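Aminotransferase, class I and II (Erwinia tasmaniensis, PDB 5Z0Q) belongs to the class I and II aminotransferases, PLP-dependent enzymes of fold type I, and binds pyridoxal-5'-phosphate in an assembly of two identical subunits. Local coordinates at residues A[17-20]-A[26-29]; A[70-75]-A[285-290]; A[102-107]-A[129-134]; A[144-149]-A[318-323]. All coordinates share one frame; numbering follows the deposited sequence.

Contact 1. Residues A[17-20]-A[26-29]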
loop_
_atom_site.group_PDB
_atom_site.type_symbol
_atom_site.label_atom_id
_atom_site.label_comp_id
_atom_site.label_asym_id
_atom_site.label_seq_id
_atom_site.Cartn_x
_atom_site.Cartn_y
_atom_site.Cartn_z
ATOM N N ILE A 17 -2.314 29.941 5.156
ATOM C CA ILE A 17 -2.733 29.161 6.315
ATOM C C ILE A 17 -3.996 28.397 5.943
ATOM O O ILE A 17 -5.003 28.998 5.549
ATOM C CB ILE A 17 -2.972 30.050 7.546
ATOM C CG1 ILE A 17 -1.648 30.621 8.060
ATOM C CG2 ILE A 17 -3.679 29.264 8.643
ATOM C CD1 ILE A 17 -1.759 31.320 9.401
ATOM N N ASP A 18 -3.941 27.074 6.065
ATOM C CA ASP A 18 -5.080 26.207 5.806
ATOM C C ASP A 18 -5.718 25.767 7.118
ATOM O O ASP A 18 -5.111 25.839 8.189
ATOM C CB ASP A 18 -4.658 24.980 4.992
ATOM C CG ASP A 18 -3.904 25.346 3.729
ATOM O OD1 ASP A 18 -3.453 26.505 3.613
ATOM O OD2 ASP A 18 -3.764 24.474 2.847
ATOM N N ARG A 19 -6.962 25.303 7.019
ATOM C CA ARG A 19 -7.724 24.843 8.172
ATOM C C ARG A 19 -7.978 23.347 8.047
ATOM O O ARG A 19 -8.361 22.864 6.976
ATOM C CB ARG A 19 -9.048 25.599 8.294
ATOM C CG ARG A 19 -9.879 25.203 9.504
ATOM C CD ARG A 19 -9.098 25.362 10.802
ATOM N NE ARG A 19 -8.929 24.090 11.499
ATOM C CZ ARG A 19 -8.346 23.959 12.689
ATOM N NH1 ARG A 19 -8.236 22.760 13.247
ATOM N NH2 ARG A 19 -7.877 25.027 13.320
ATOM N N ARG A 20 -7.749 22.618 9.141
ATOM C CA ARG A 20 -7.925 21.168 9.177
ATOM C C ARG A 20 -8.543 20.800 10.523
ATOM O O ARG A 20 -7.838 20.835 11.537
ATOM C CB ARG A 20 -6.590 20.441 8.983
ATOM C CG ARG A 20 -5.486 21.279 8.339
ATOM C CD ARG A 20 -5.074 20.741 6.972
ATOM N NE ARG A 20 -4.045 19.707 7.064
ATOM C CZ ARG A 20 -2.738 19.945 6.982
ATOM N NH1 ARG A 20 -2.303 21.184 6.803
ATOM N NH2 ARG A 20 -1.866 18.947 7.077
ATOM N N LYS A 26 -1.761 15.242 11.551
ATOM C CA LYS A 26 -1.033 16.280 12.273
ATOM C C LYS A 26 -1.974 17.124 13.125
ATOM O O LYS A 26 -1.734 17.325 14.320
ATOM C CB LYS A 26 -0.268 17.159 11.283
ATOM C CG LYS A 26 0.657 18.171 11.939
ATOM C CD LYS A 26 1.441 18.958 10.902
ATOM C CE LYS A 26 2.499 19.831 11.558
ATOM N NZ LYS A 26 3.294 20.600 10.558
ATOM N N TRP A 27 -3.056 17.621 12.527
ATOM C CA TRP A 27 -3.951 18.559 13.192
ATOM C C TRP A 27 -5.123 17.880 13.892
ATOM O O TRP A 27 -6.122 18.545 14.185
ATOM C CB TRP A 27 -4.466 19.589 12.186
ATOM C CG TRP A 27 -3.417 20.558 11.750
ATOM C CD1 TRP A 27 -2.479 20.371 10.779
ATOM C CD2 TRP A 27 -3.193 21.869 12.278
ATOM N NE1 TRP A 27 -1.684 21.485 10.668
ATOM C CE2 TRP A 27 -2.102 22.420 11.578
ATOM C CE3 TRP A 27 -3.809 22.631 13.275
ATOM C CZ2 TRP A 27 -1.616 23.699 11.842
ATOM C CZ3 TRP A 27 -3.325 23.900 13.535
ATOM C CH2 TRP A 27 -2.239 24.421 12.822
ATOM N N LYS A 28 -5.026 16.579 14.174
ATOM C CA LYS A 28 -6.079 15.877 14.891
ATOM C C LYS A 28 -5.613 15.194 16.169
ATOM O O LYS A 28 -6.462 14.777 16.965
ATOM C CB LYS A 28 -6.751 14.837 13.982
ATOM C CG LYS A 28 -7.915 15.401 13.182
ATOM C CD LYS A 28 -8.611 14.326 12.367
ATOM C CE LYS A 28 -9.942 14.824 11.832
ATOM N NZ LYS A 28 -10.586 13.833 10.924
ATOM N N LYS A 29 -4.303 15.068 16.394
ATOM C CA LYS A 29 -3.827 14.524 17.662
ATOM C C LYS A 29 -4.219 15.431 18.821
ATOM O O LYS A 29 -4.730 14.967 19.846
ATOM C CB LYS A 29 -2.312 14.328 17.616
ATOM C CG LYS A 29 -1.720 13.806 18.917
ATOM C CD LYS A 29 -0.232 13.544 18.787
ATOM C CE LYS A 29 0.342 12.984 20.078
ATOM N NZ LYS A 29 1.781 12.625 19.932
#
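Trp27 and Arg20 have most of the surface buried here. Their contact closes a short loop before strand 36-38, at the subunit interface, where Val63 of the second subunit packs on Arg20. The Arg20 chain crosses the indole at about a right angle and bends at chi2 and chi3. Its CG lies over the face of the five-membered ring, 4.2 Å from the centroid in a CH-pi contact. Farther along, the ring atom Trp27 CD1 sits over the centre of one guanidinium face, 3.8 Å from Arg20 CZ. The guanidinium and ring planes are 50° apart, so they do not lie flat. Trp27 CG is anti to its carbonyl carbon (chi1 -71°), which turns the indole onto the arginine. Arg19 adds a smaller contact, with NH1 4.4 Å from Trp27 CE3. That same NH1 gives a bent hydrogen bond to Arg20 O from above the carbonyl plane.

The chemistry is mixed: arginine carbon meets the ring, the indole N-H is hydrogen-bonded to Asp44, and the guanidinium has weaker polar partners, Asp44 at long range and Ser24. Asp44 lies near both Arg20 and Lys26 and may partly offset their charges.

Contact 2. Residues A[70-75]-A[285-290]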
loop_
_atom_site.group_PDB
_atom_site.type_symbol
_atom_site.label_atom_id
_atom_site.label_comp_id
_atom_site.label_asym_id
_atom_site.label_seq_id
_atom_site.Cartn_x
_atom_site.Cartn_y
_atom_site.Cartn_z
ATOM N N SER A 70 4.499 3.252 -13.393
ATOM C CA SER A 70 4.671 4.445 -14.216
ATOM C C SER A 70 6.030 4.418 -14.902
ATOM O O SER A 70 7.071 4.486 -14.240
ATOM C CB SER A 70 4.522 5.697 -13.358
ATOM O OG SER A 70 4.921 6.853 -14.073
ATOM N N GLU A 71 6.026 4.315 -16.232
ATOM C CA GLU A 71 7.261 4.510 -16.982
ATOM C C GLU A 71 7.730 5.957 -16.904
ATOM O O GLU A 71 8.935 6.223 -16.974
ATOM C CB GLU A 71 7.071 4.092 -18.440
ATOM C CG GLU A 71 7.237 2.602 -18.693
ATOM C CD GLU A 71 6.984 2.224 -20.141
ATOM O OE1 GLU A 71 5.912 2.582 -20.673
ATOM O OE2 GLU A 71 7.861 1.577 -20.751
ATOM N N ALA A 72 6.795 6.900 -16.758
ATOM C CA ALA A 72 7.170 8.305 -16.641
ATOM C C ALA A 72 7.898 8.576 -15.331
ATOM O O ALA A 72 8.871 9.340 -15.304
ATOM C CB ALA A 72 5.930 9.190 -16.761
ATOM N N LEU A 73 7.442 7.963 -14.235
ATOM C CA LEU A 73 8.118 8.145 -12.953
ATOM C C LEU A 73 9.525 7.562 -12.985
ATOM O O LEU A 73 10.472 8.180 -12.483
ATOM C CB LEU A 73 7.299 7.507 -11.832
ATOM C CG LEU A 73 7.925 7.520 -10.435
ATOM C CD1 LEU A 73 8.229 8.943 -9.996
ATOM C CD2 LEU A 73 7.012 6.832 -9.433
ATOM N N ALA A 74 9.684 6.373 -13.571
ATOM C CA ALA A 74 11.011 5.778 -13.689
ATOM C C ALA A 74 11.926 6.627 -14.559
ATOM O O ALA A 74 13.132 6.715 -14.296
ATOM C CB ALA A 74 10.902 4.361 -14.251
ATOM N N GLU A 75 11.374 7.267 -15.591
ATOM C CA GLU A 75 12.184 8.103 -16.469
ATOM C C GLU A 75 12.636 9.372 -15.756
ATOM O O GLU A 75 13.815 9.744 -15.816
ATOM C CB GLU A 75 11.398 8.441 -17.736
ATOM C CG GLU A 75 12.128 9.349 -18.716
ATOM C CD GLU A 75 11.537 10.747 -18.770
ATOM O OE1 GLU A 75 11.976 11.613 -17.982
ATOM O OE2 GLU A 75 10.626 10.977 -19.594
ATOM N N ALA A 285 5.494 15.699 -9.511
ATOM C CA ALA A 285 6.338 16.322 -8.497
ATOM C C ALA A 285 7.772 16.461 -8.990
ATOM O O ALA A 285 8.364 17.544 -8.922
ATOM C CB ALA A 285 6.289 15.510 -7.203
ATOM N N TRP A 286 8.345 15.373 -9.502
ATOM C CA TRP A 286 9.727 15.385 -9.961
ATOM C C TRP A 286 9.885 15.863 -11.397
ATOM O O TRP A 286 11.008 16.190 -11.800
ATOM C CB TRP A 286 10.340 13.987 -9.820
ATOM C CG TRP A 286 10.886 13.711 -8.454
ATOM C CD1 TRP A 286 11.130 14.624 -7.470
ATOM C CD2 TRP A 286 11.254 12.434 -7.917
ATOM N NE1 TRP A 286 11.630 13.996 -6.354
ATOM C CE2 TRP A 286 11.714 12.650 -6.602
ATOM C CE3 TRP A 286 11.238 11.129 -8.420
ATOM C CZ2 TRP A 286 12.155 11.611 -5.784
ATOM C CZ3 TRP A 286 11.678 10.099 -7.606
ATOM C CH2 TRP A 286 12.130 10.346 -6.304
ATOM N N ARG A 287 8.805 15.916 -12.177
ATOM C CA ARG A 287 8.922 16.347 -13.566
ATOM C C ARG A 287 8.850 17.862 -13.713
ATOM O O ARG A 287 9.646 18.447 -14.456
ATOM C CB ARG A 287 7.835 15.696 -14.428
ATOM C CG ARG A 287 8.169 15.670 -15.912
ATOM C CD ARG A 287 6.947 15.422 -16.788
ATOM N NE ARG A 287 6.298 14.143 -16.512
ATOM C CZ ARG A 287 5.114 14.019 -15.920
ATOM N NH1 ARG A 287 4.443 15.098 -15.541
ATOM N NH2 ARG A 287 4.597 12.815 -15.710
ATOM N N GLU A 288 7.912 18.515 -13.020
ATOM C CA GLU A 288 7.720 19.949 -13.195
ATOM C C GLU A 288 7.504 20.697 -11.883
ATOM O O GLU A 288 7.094 21.864 -11.917
ATOM C CB GLU A 288 6.538 20.212 -14.139
ATOM C CG GLU A 288 6.789 19.774 -15.575
ATOM C CD GLU A 288 5.514 19.669 -16.386
ATOM O OE1 GLU A 288 5.607 19.436 -17.610
ATOM O OE2 GLU A 288 4.421 19.814 -15.797
ATOM N N GLY A 289 7.764 20.075 -10.737
ATOM C CA GLY A 289 7.607 20.738 -9.463
ATOM C C GLY A 289 8.852 21.388 -8.911
ATOM O O GLY A 289 8.824 21.906 -7.791
ATOM N N GLN A 290 9.947 21.384 -9.669
ATOM C CA GLN A 290 11.202 21.925 -9.154
ATOM C C GLN A 290 11.131 23.409 -8.799
ATOM O O GLN A 290 11.673 23.780 -7.743
ATOM C CB GLN A 290 12.330 21.658 -10.158
ATOM C CG GLN A 290 13.703 22.000 -9.619
ATOM C CD GLN A 290 13.995 21.296 -8.310
ATOM O OE1 GLN A 290 13.821 20.083 -8.190
ATOM N NE2 GLN A 290 14.435 22.058 -7.315
#
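Ala72 and Leu73, in the first turn of helix 71-83, meet Arg287 and Trp286 near the end of helix 276-288. The segment starts at Ser70, the N-cap residue. Ser70 OG accepts a hydrogen bond from Leu73 N (2.8 Å, N-H...O angle 158°), which caps the helix start. The same hydroxyl has a weak bond to Ser283, one helix turn before Arg287. Glu71 faces elsewhere and packs on Lys28 of the second subunit. Ala72 directs its CB toward the other helix, 4.0 Å from Arg287 NH2. The methyl lies at the edge of the guanidinium, near its plane. Arg287 reaches it with CG anti to the backbone N (chi1 -159°) and a bend at chi3.

Leu73 is buried and makes the apolar part of the contact. Its CG is anti to the backbone N (chi1 176°), and this carries CD1 to within 4.0 Å of Trp286 CE3. The methyl approaches the indole obliquely. Trp286 NE1 is bonded to Asp209, so the polar end of the ring has a partner of its own. Val76, Ala77 and Arg80 also touch the indole and extend the contact along helix 71-83. Ala74 turns away and packs on strand 94-97. This is helix-helix packing: the capped start of one helix rests against the last turn or so of another far along the chain, in a fold-type I PLP enzyme.

Contact 3. Residues A[102-107]-A[129-134]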
loop_
_atom_site.group_PDB
_atom_site.type_symbol
_atom_site.label_atom_id
_atom_site.label_comp_id
_atom_site.label_asym_id
_atom_site.label_seq_id
_atom_site.Cartn_x
_atom_site.Cartn_y
_atom_site.Cartn_z
ATOM N N THR A 102 7.820 0.712 4.445
ATOM C CA THR A 102 7.737 -0.663 3.964
ATOM C C THR A 102 9.044 -1.111 3.320
ATOM O O THR A 102 9.411 -2.285 3.427
ATOM C CB THR A 102 6.572 -0.817 2.982
ATOM O OG1 THR A 102 6.536 -2.161 2.488
ATOM C CG2 THR A 102 6.711 0.150 1.811
ATOM N N GLY A 103 9.763 -0.196 2.665
ATOM C CA GLY A 103 11.057 -0.547 2.107
ATOM C C GLY A 103 12.093 -0.858 3.168
ATOM O O GLY A 103 12.981 -1.688 2.949
ATOM N N ILE A 104 11.998 -0.202 4.325
ATOM C CA ILE A 104 12.907 -0.502 5.426
ATOM C C ILE A 104 12.622 -1.888 5.991
ATOM O O ILE A 104 13.544 -2.656 6.288
ATOM C CB ILE A 104 12.801 0.587 6.508
ATOM C CG1 ILE A 104 13.235 1.942 5.946
ATOM C CG2 ILE A 104 13.630 0.217 7.728
ATOM C CD1 ILE A 104 13.021 3.098 6.899
ATOM N N ASN A 105 11.341 -2.233 6.140
ATOM C CA ASN A 105 10.985 -3.525 6.716
ATOM C C ASN A 105 11.362 -4.670 5.784
ATOM O O ASN A 105 11.957 -5.662 6.220
ATOM C CB ASN A 105 9.493 -3.558 7.045
ATOM C CG ASN A 105 9.161 -2.791 8.311
ATOM O OD1 ASN A 105 8.996 -3.378 9.380
ATOM N ND2 ASN A 105 9.069 -1.471 8.196
ATOM N N ILE A 106 11.029 -4.549 4.495
ATOM C CA ILE A 106 11.364 -5.603 3.538
ATOM C C ILE A 106 12.866 -5.850 3.520
ATOM O O ILE A 106 13.321 -7.000 3.483
ATOM C CB ILE A 106 10.841 -5.246 2.135
ATOM C CG1 ILE A 106 9.321 -5.094 2.144
ATOM C CG2 ILE A 106 11.248 -6.312 1.128
ATOM C CD1 ILE A 106 8.784 -4.432 0.898
ATOM N N ALA A 107 13.659 -4.776 3.557
ATOM C CA ALA A 107 15.111 -4.923 3.529
ATOM C C ALA A 107 15.612 -5.734 4.717
ATOM O O ALA A 107 16.506 -6.576 4.569
ATOM C CB ALA A 107 15.774 -3.547 3.500
ATOM N N PHE A 129 15.037 0.987 14.097
ATOM C CA PHE A 129 15.195 -0.062 15.094
ATOM C C PHE A 129 13.884 -0.758 15.431
ATOM O O PHE A 129 13.900 -1.761 16.154
ATOM C CB PHE A 129 15.836 0.497 16.374
ATOM C CG PHE A 129 15.108 1.669 16.964
ATOM C CD1 PHE A 129 15.420 2.961 16.578
ATOM C CD2 PHE A 129 14.125 1.481 17.922
ATOM C CE1 PHE A 129 14.759 4.043 17.123
ATOM C CE2 PHE A 129 13.458 2.559 18.472
ATOM C CZ PHE A 129 13.777 3.842 18.072
ATOM N N LEU A 130 12.756 -0.258 14.920
ATOM C CA LEU A 130 11.488 -0.960 15.081
ATOM C C LEU A 130 11.357 -2.124 14.109
ATOM O O LEU A 130 10.721 -3.131 14.438
ATOM C CB LEU A 130 10.319 0.009 14.894
ATOM C CG LEU A 130 9.552 0.412 16.156
ATOM C CD1 LEU A 130 10.479 1.056 17.177
ATOM C CD2 LEU A 130 8.401 1.344 15.808
ATOM N N ALA A 131 11.947 -2.007 12.914
ATOM C CA ALA A 131 11.869 -3.105 11.952
ATOM C C ALA A 131 12.620 -4.344 12.429
ATOM O O ALA A 131 12.054 -5.448 12.347
ATOM C CB ALA A 131 12.353 -2.632 10.577
ATOM N N PRO A 132 13.863 -4.257 12.923
ATOM C CA PRO A 132 14.485 -5.462 13.498
ATOM C C PRO A 132 13.739 -5.986 14.711
ATOM O O PRO A 132 13.774 -7.192 14.982
ATOM C CB PRO A 132 15.899 -4.989 13.868
ATOM C CG PRO A 132 16.133 -3.787 13.029
ATOM C CD PRO A 132 14.803 -3.123 12.918
ATOM N N LYS A 133 13.059 -5.104 15.445
ATOM C CA LYS A 133 12.281 -5.536 16.599
ATOM C C LYS A 133 11.107 -6.411 16.177
ATOM O O LYS A 133 10.834 -7.441 16.805
ATOM C CB LYS A 133 11.799 -4.312 17.377
ATOM C CG LYS A 133 11.163 -4.611 18.722
ATOM C CD LYS A 133 10.777 -3.314 19.417
ATOM C CE LYS A 133 10.146 -3.569 20.773
ATOM N NZ LYS A 133 9.770 -2.292 21.440
ATOM N N LEU A 134 10.407 -6.024 15.108
ATOM C CA LEU A 134 9.278 -6.806 14.621
ATOM C C LEU A 134 9.708 -8.029 13.825
ATOM O O LEU A 134 8.912 -8.960 13.669
ATOM C CB LEU A 134 8.365 -5.933 13.757
ATOM C CG LEU A 134 7.839 -4.649 14.398
ATOM C CD1 LEU A 134 6.897 -3.924 13.447
ATOM C CD2 LEU A 134 7.153 -4.946 15.723
#
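Asn105, on helix 101-111, meets Ala131, on helix 127-134, with the end of its side chain. CB leaves the helix without touching the other segment. CG comes next, anti to the carbonyl carbon and beside the backbone N (chi1 -77°). It reaches to 3.9 Å from Ala131 CB. OD1 goes further: it lies 3.6 Å from Ala131 CB and 3.9 Å from Ala131 CA, a van der Waals contact with the methyl. ND2 turns back along its own helix and bonds to Val101 O. That bond helps fix the rotation of the amide and leaves the oxygen end against the alanine.

The two helices belong to the large domain of a fold-type I aminotransferase. Helix 127-134 is the connection between the neighbouring parallel strands 117-122 and 139-146, a beta-alpha-beta crossover. It is kinked at Pro132, whose N has no bond to the turn before. Ala131, just ahead of the kink, points its methyl at helix 101-111. With so small a side chain there, the CA atoms of Asn105 and Ala131 come within 5.3 Å.

Ile104 touches the same methyl: its CG2 is 4.2 Å from Ala131 CB. The Ile104 side chain is also about 5 Å from a bound pyridoxal-5'-phosphate and touches Asp204 of that pocket. Gly269 of the second subunit packs on Asn105, and Met270 O of that subunit takes a hydrogen bond from Thr102 OG1.

Contact 4. Residues A[144-149]-A[318-323]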
loop_
_atom_site.group_PDB
_atom_site.type_symbol
_atom_site.label_atom_id
_atom_site.label_comp_id
_atom_site.label_asym_id
_atom_site.label_seq_id
_atom_site.Cartn_x
_atom_site.Cartn_y
_atom_site.Cartn_z
ATOM N N LEU A 144 25.226 9.079 18.046
ATOM C CA LEU A 144 25.702 10.264 17.347
ATOM C C LEU A 144 26.346 11.226 18.335
ATOM O O LEU A 144 25.833 11.444 19.436
ATOM C CB LEU A 144 24.551 10.958 16.618
ATOM C CG LEU A 144 23.930 10.217 15.435
ATOM C CD1 LEU A 144 22.843 11.062 14.794
ATOM C CD2 LEU A 144 24.998 9.855 14.419
ATOM N N ARG A 145 27.477 11.799 17.940
ATOM C CA ARG A 145 28.209 12.732 18.782
ATOM C C ARG A 145 28.257 14.101 18.120
ATOM O O ARG A 145 28.354 14.209 16.893
ATOM C CB ARG A 145 29.627 12.229 19.068
ATOM C CG ARG A 145 29.656 10.957 19.899
ATOM C CD ARG A 145 28.721 11.079 21.093
ATOM N NE ARG A 145 28.581 9.824 21.823
ATOM C CZ ARG A 145 27.723 9.634 22.820
ATOM N NH1 ARG A 145 26.922 10.620 23.203
ATOM N NH2 ARG A 145 27.661 8.458 23.431
ATOM N N LEU A 146 28.180 15.141 18.943
ATOM C CA LEU A 146 28.207 16.511 18.457
ATOM C C LEU A 146 29.647 16.951 18.223
ATOM O O LEU A 146 30.499 16.805 19.104
ATOM C CB LEU A 146 27.517 17.435 19.460
ATOM C CG LEU A 146 27.415 18.918 19.110
ATOM C CD1 LEU A 146 26.803 19.084 17.737
ATOM C CD2 LEU A 146 26.588 19.648 20.155
ATOM N N GLU A 147 29.918 17.479 17.031
ATOM C CA GLU A 147 31.256 17.958 16.694
ATOM C C GLU A 147 31.131 19.109 15.709
ATOM O O GLU A 147 30.520 18.951 14.647
ATOM C CB GLU A 147 32.116 16.835 16.110
ATOM C CG GLU A 147 33.537 17.258 15.781
ATOM C CD GLU A 147 34.455 16.077 15.523
ATOM O OE1 GLU A 147 34.006 14.924 15.690
ATOM O OE2 GLU A 147 35.627 16.304 15.157
ATOM N N GLN A 148 31.712 20.255 16.067
ATOM C CA GLN A 148 31.656 21.471 15.255
ATOM C C GLN A 148 30.212 21.848 14.929
ATOM O O GLN A 148 29.869 22.177 13.790
ATOM C CB GLN A 148 32.487 21.323 13.979
ATOM C CG GLN A 148 33.983 21.207 14.220
ATOM C CD GLN A 148 34.787 21.339 12.941
ATOM O OE1 GLN A 148 35.177 20.342 12.333
ATOM N NE2 GLN A 148 35.040 22.576 12.526
ATOM N N GLN A 149 29.361 21.793 15.954
ATOM C CA GLN A 149 27.939 22.118 15.826
ATOM C C GLN A 149 27.263 21.246 14.771
ATOM O O GLN A 149 26.387 21.699 14.033
ATOM C CB GLN A 149 27.736 23.603 15.517
ATOM C CG GLN A 149 28.269 24.538 16.589
ATOM C CD GLN A 149 28.113 25.999 16.215
ATOM O OE1 GLN A 149 27.294 26.715 16.791
ATOM N NE2 GLN A 149 28.902 26.450 15.247
ATOM N N SER A 318 19.365 23.722 23.566
ATOM C CA SER A 318 20.417 23.794 22.563
ATOM C C SER A 318 19.912 23.128 21.293
ATOM O O SER A 318 19.198 22.123 21.356
ATOM C CB SER A 318 21.704 23.110 23.039
ATOM O OG SER A 318 22.160 23.667 24.260
ATOM N N MET A 319 20.275 23.691 20.144
ATOM C CA MET A 319 19.820 23.141 18.874
ATOM C C MET A 319 20.889 23.331 17.811
ATOM O O MET A 319 21.423 24.432 17.649
ATOM C CB MET A 319 18.514 23.799 18.419
ATOM C CG MET A 319 18.053 23.336 17.050
ATOM S SD MET A 319 16.655 24.270 16.415
ATOM C CE MET A 319 16.400 23.440 14.848
ATOM N N VAL A 320 21.188 22.256 17.092
ATOM C CA VAL A 320 22.047 22.331 15.917
ATOM C C VAL A 320 21.213 22.793 14.732
ATOM O O VAL A 320 20.116 22.275 14.489
ATOM C CB VAL A 320 22.702 20.969 15.640
ATOM C CG1 VAL A 320 23.295 20.933 14.242
ATOM C CG2 VAL A 320 23.768 20.679 16.680
ATOM N N THR A 321 21.719 23.778 14.001
ATOM C CA THR A 321 21.052 24.231 12.790
ATOM C C THR A 321 21.006 23.090 11.781
ATOM O O THR A 321 22.065 22.631 11.328
ATOM C CB THR A 321 21.771 25.437 12.193
ATOM O OG1 THR A 321 21.731 26.528 13.123
ATOM C CG2 THR A 321 21.106 25.861 10.893
ATOM N N PRO A 322 19.823 22.598 11.413
ATOM C CA PRO A 322 19.757 21.438 10.514
ATOM C C PRO A 322 20.208 21.806 9.109
ATOM O O PRO A 322 19.719 22.770 8.515
ATOM C CB PRO A 322 18.275 21.047 10.547
ATOM C CG PRO A 322 17.564 22.320 10.884
ATOM C CD PRO A 322 18.485 23.077 11.804
ATOM N N GLU A 323 21.154 21.031 8.581
ATOM C CA GLU A 323 21.573 21.214 7.199
ATOM C C GLU A 323 20.500 20.789 6.205
ATOM O O GLU A 323 20.616 21.116 5.018
ATOM C CB GLU A 323 22.868 20.440 6.942
ATOM C CG GLU A 323 24.054 20.941 7.754
ATOM C CD GLU A 323 25.321 20.143 7.503
ATOM O OE1 GLU A 323 25.224 18.922 7.253
ATOM O OE2 GLU A 323 26.417 20.740 7.553
#
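Val320 presents both its methyl groups to segment 144-149. Its CG2 meets Leu146 CD1 at 3.6 Å in an apolar contact. The two side chains slide past each other in opposite directions. Val320 CG1 lies against a backbone carbonyl, 3.2 Å from Gln149 O. CG1 is anti to the backbone N (chi1 165°) and CG2 to the carbonyl carbon. This sets CG1 against that oxygen, while CG2 reaches Leu146 and also lies near the carbonyl. With its CG anti to the backbone N (chi1 -179°), Leu146 brings CD1 alongside the valine.

In the next shell, Trp151 touches both Leu146 and Val320. Gln148 and Gln149 have positive phi values, and with them the chain turns from strand 139-146 toward strand 151-152. On the other segment, Glu323 forms salt bridges with Arg150 and Arg183 and so ties 318-323 to the residue right after Gln149.

The contact lies at the surface. It joins the large-domain sheet, at strands 139-146 and 151-152, to the smaller sheet, probably that of the fold-type I small domain. The short, weakly bonded strand about 318-319 lies at the edge of that sheet, beside 329-331, while Met319 and Thr321 pack on helix 290-313.

From the N terminus, contact 1 closes first. It closes a short loop ahead of strand 36-38 and is complete before the others open. Contact 2 opens at helix 71-83 and closes only at 285-290, a span of more than 200 residues. Contact 3 is nested inside it and joins two helices of the large domain. It closes before contact 4 opens, helix 127-134 leading into strand 139-146. Contact 4 opens at 144-149, also inside that span, but closes beyond it at 318-323. Contacts 2 and 4 therefore cross, on opposite sides of the chain's centre. Contact 2 ties two helices together, and contact 4 bridges the two sheets. Contacts 1 and 3 both touch the second subunit.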